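Side-chain contacts in mandelate racemase / muconate lactonizing enzyme (Burkholderia pseudomallei, PDB 2POD), which is of unknown function but belongs to the enolase superfamily, binds a sodium ion and may be a lyase: residues M293-I296 against S297-G300; V328-T331 against A332-L336. All blocks are in the same frame, centred on the assembly; numbering follows the deposited sequence.

Both contacts are buried in the C-terminal barrel domain and follow one another along the chain: contact 1 is the turn that leaves strand 289-294, contact 2 a stretch of helix 327-339. They also touch. Ile296 CD1 of contact 1 lies 3.3 Å from Ser333 OG of contact 2, and Ser297 CB packs on Val329 CG2. Their chemistry differs with their place in the fold. In the turn at the strand's C-terminal end, near the sodium ion, a carboxylate takes the backbone and side-chain donors and stacks on an indole. In the helix, regular backbone bonds do most of the work, and serine and threonine hydroxyls return to main-chain carbonyls.

Contact 1: M293-I296 against S297-G300; sequences MLDI and SWCG
Asp295 OD1 is gripped twice by Ser297, by its hydroxyl OG at 2.6 Å and by its backbone N at 2.8 Å. This is an Asx turn, placed where strand 289-294 of the barrel ends and the chain bends toward helix 301-314. The hydroxyl comes in on the syn side of the carboxylate, 22° out of its plane, while the backbone N sits almost on the C-O axis, its N-H bent away from a straight approach. Water 1 donates to Asp295 OD2 and to Ser297 OG, and His322 ND1 is a further partner of OD2. With CG anti to the backbone N (chi1 -172°), the Asp295 carboxylate lies over one face of the Trp298 indole, the two planes only 11° apart. Trp298 NE1 bonds to Phe37 O of the N-terminal domain, so the ring ties the turn to that domain; the Trp298 side chain lies about 6 Å from the sodium ion. Trp298 N donates to Asp295 O at 3.0 Å, closing a beta turn over Ile296 and Ser297. On the apolar side, Leu294 and Cys299 both pack on Ala305, and Leu294 CD1 rests 3.6 Å from Cys299 SG.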
# COMPACT_ATOMS: atom_id res chain seq x y z
N MSE B 293 -19.52 7.91 -15.72
CA MSE B 293 -20.12 8.22 -17.01
C MSE B 293 -19.84 7.14 -18.02
O MSE B 293 -18.85 6.43 -17.92
CB MSE B 293 -19.68 9.57 -17.54
CG MSE B 293 -20.84 10.39 -18.05
SE MSE B 293 -20.49 11.70 -19.42
CE MSE B 293 -18.66 11.21 -19.84
N LEU B 294 -20.70 7.07 -19.02
CA LEU B 294 -20.98 5.83 -19.72
C LEU B 294 -21.65 6.24 -21.03
O LEU B 294 -22.64 6.95 -21.01
CB LEU B 294 -21.98 5.02 -18.89
CG LEU B 294 -22.09 3.50 -19.01
CD1 LEU B 294 -20.73 2.91 -19.25
CD2 LEU B 294 -22.66 2.94 -17.73
N ASP B 295 -21.11 5.79 -22.15
CA ASP B 295 -21.85 5.86 -23.41
C ASP B 295 -22.17 4.45 -23.88
O ASP B 295 -21.25 3.70 -24.18
CB ASP B 295 -21.04 6.61 -24.46
CG ASP B 295 -21.83 6.89 -25.73
OD1 ASP B 295 -22.22 5.93 -26.43
OD2 ASP B 295 -22.06 8.08 -26.04
N ILE B 296 -23.45 4.12 -24.01
CA ILE B 296 -23.85 2.75 -24.40
C ILE B 296 -23.45 2.32 -25.82
O ILE B 296 -23.34 1.13 -26.09
CB ILE B 296 -25.33 2.38 -24.05
CG1 ILE B 296 -26.30 2.61 -25.21
CG2 ILE B 296 -25.78 2.95 -22.70
CD1 ILE B 296 -26.77 4.01 -25.39
N SER B 297 -23.18 3.27 -26.70
CA SER B 297 -22.67 2.95 -28.02
C SER B 297 -21.15 2.85 -28.11
O SER B 297 -20.62 2.44 -29.15
CB SER B 297 -23.18 3.95 -29.05
OG SER B 297 -22.55 5.21 -28.88
N TRP B 298 -20.45 3.22 -27.04
CA TRP B 298 -18.98 3.17 -27.03
C TRP B 298 -18.43 2.16 -26.02
O TRP B 298 -17.25 1.84 -26.08
CB TRP B 298 -18.35 4.55 -26.77
CG TRP B 298 -18.73 5.62 -27.76
CD1 TRP B 298 -19.19 5.45 -29.04
CD2 TRP B 298 -18.67 7.04 -27.55
NE1 TRP B 298 -19.43 6.66 -29.63
CE2 TRP B 298 -19.12 7.66 -28.74
CE3 TRP B 298 -18.28 7.85 -26.48
CZ2 TRP B 298 -19.19 9.04 -28.89
CZ3 TRP B 298 -18.36 9.24 -26.62
CH2 TRP B 298 -18.81 9.82 -27.82
N CYS B 299 -19.28 1.69 -25.10
CA CYS B 299 -18.82 0.97 -23.92
C CYS B 299 -19.04 -0.54 -23.94
O CYS B 299 -18.58 -1.24 -23.04
CB CYS B 299 -19.42 1.56 -22.64
SG CYS B 299 -21.14 1.07 -22.33
N GLY B 300 -19.74 -1.05 -24.95
CA GLY B 300 -20.02 -2.48 -25.04
C GLY B 300 -21.50 -2.80 -25.03
O GLY B 300 -21.89 -3.96 -24.86
O HOH W 1 -23.04 7.68 -28.87

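Contact 2: V328-T331 against A332-L336; sequences VVLT and ASTHL
Ser333 and Val329 meet one turn apart on helix 327-339, joined by two bonds to a single carbonyl. The regular i to i-4 backbone bonds come first: Ala332 N donates to Val328 O at 2.9 Å, Ser333 N to Val329 O, and His335 N to Thr331 O at 3.1 Å. The bond from Thr334 N to Leu330 O is longer, 3.3 Å.

Hydroxyls add a second layer. Ser333 OG reaches Val329 O at 2.6 Å; its chi1 of -50° turns the oxygen back toward the preceding turn. Ser333 N and OG approach that carbonyl from opposite faces of its plane. Thr334 OG1 likewise shares Leu330 O with its own N, at 2.7 Å and nearly head-on to the carbonyl oxygen, and Thr331 OG1 bonds in the same i to i-4 manner to Pro327 O. Each of these buried hydroxyls therefore has an acceptor within its own helix.

At the ring, the edge of His335 faces Thr331 O, CD2 3.1 Å away, while its nitrogens bond outward, NE2 to Leu380 O and ND1 to Tyr106 N. In van der Waals contact, Leu330 and Thr334 run side by side, and both touch Gln346 and Ile372.

Serine and threonine hydroxyls bonded to the carbonyl four residues back are a familiar feature of alpha-helices, here in a helix that packs against the strands of the enolase-superfamily barrel.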
# COMPACT_ATOMS: atom_id res chain seq x y z
N VAL B 328 -31.25 7.16 -31.30
CA VAL B 328 -31.43 5.80 -30.79
C VAL B 328 -30.64 5.61 -29.50
O VAL B 328 -31.14 4.99 -28.55
CB VAL B 328 -31.07 4.72 -31.84
CG1 VAL B 328 -30.94 3.33 -31.23
CG2 VAL B 328 -32.09 4.71 -32.95
N VAL B 329 -29.43 6.17 -29.47
CA VAL B 329 -28.60 6.21 -28.27
C VAL B 329 -29.28 6.96 -27.12
O VAL B 329 -29.29 6.47 -25.99
CB VAL B 329 -27.15 6.71 -28.57
CG1 VAL B 329 -26.44 7.23 -27.33
CG2 VAL B 329 -26.35 5.59 -29.18
N LEU B 330 -29.87 8.12 -27.42
CA LEU B 330 -30.61 8.92 -26.42
C LEU B 330 -31.78 8.15 -25.81
O LEU B 330 -32.11 8.32 -24.65
CB LEU B 330 -31.11 10.23 -27.05
CG LEU B 330 -31.50 11.47 -26.22
CD1 LEU B 330 -32.94 11.87 -26.40
CD2 LEU B 330 -31.14 11.45 -24.74
N THR B 331 -32.40 7.29 -26.62
CA THR B 331 -33.59 6.56 -26.23
C THR B 331 -33.20 5.37 -25.37
O THR B 331 -33.80 5.15 -24.31
CB THR B 331 -34.34 6.08 -27.48
OG1 THR B 331 -34.57 7.20 -28.34
CG2 THR B 331 -35.66 5.44 -27.13
N ALA B 332 -32.20 4.62 -25.83
CA ALA B 332 -31.64 3.48 -25.12
C ALA B 332 -31.00 3.86 -23.77
O ALA B 332 -31.13 3.12 -22.80
CB ALA B 332 -30.63 2.75 -26.00
N SER B 333 -30.35 5.02 -23.73
CA SER B 333 -29.77 5.53 -22.49
C SER B 333 -30.86 5.88 -21.49
O SER B 333 -30.67 5.70 -20.28
CB SER B 333 -28.91 6.78 -22.74
OG SER B 333 -27.98 6.58 -23.78
N THR B 334 -31.97 6.40 -22.00
CA THR B 334 -33.09 6.82 -21.15
C THR B 334 -33.78 5.60 -20.53
O THR B 334 -34.13 5.62 -19.36
CB THR B 334 -34.10 7.71 -21.93
OG1 THR B 334 -33.43 8.89 -22.40
CG2 THR B 334 -35.25 8.13 -21.04
N HIS B 335 -33.91 4.54 -21.32
CA HIS B 335 -34.21 3.21 -20.80
C HIS B 335 -33.30 2.79 -19.64
O HIS B 335 -33.79 2.37 -18.60
CB HIS B 335 -34.19 2.17 -21.93
CG HIS B 335 -35.43 2.15 -22.77
ND1 HIS B 335 -36.58 1.50 -22.39
CD2 HIS B 335 -35.69 2.69 -23.99
CE1 HIS B 335 -37.50 1.64 -23.33
NE2 HIS B 335 -36.99 2.37 -24.31
N LEU B 336 -31.98 2.94 -19.82
CA LEU B 336 -31.01 2.63 -18.75
C LEU B 336 -31.18 3.55 -17.54
O LEU B 336 -31.15 3.09 -16.39
CB LEU B 336 -29.55 2.68 -19.28
CG LEU B 336 -28.40 2.60 -18.26
CD1 LEU B 336 -28.29 1.20 -17.66
CD2 LEU B 336 -27.06 3.04 -18.85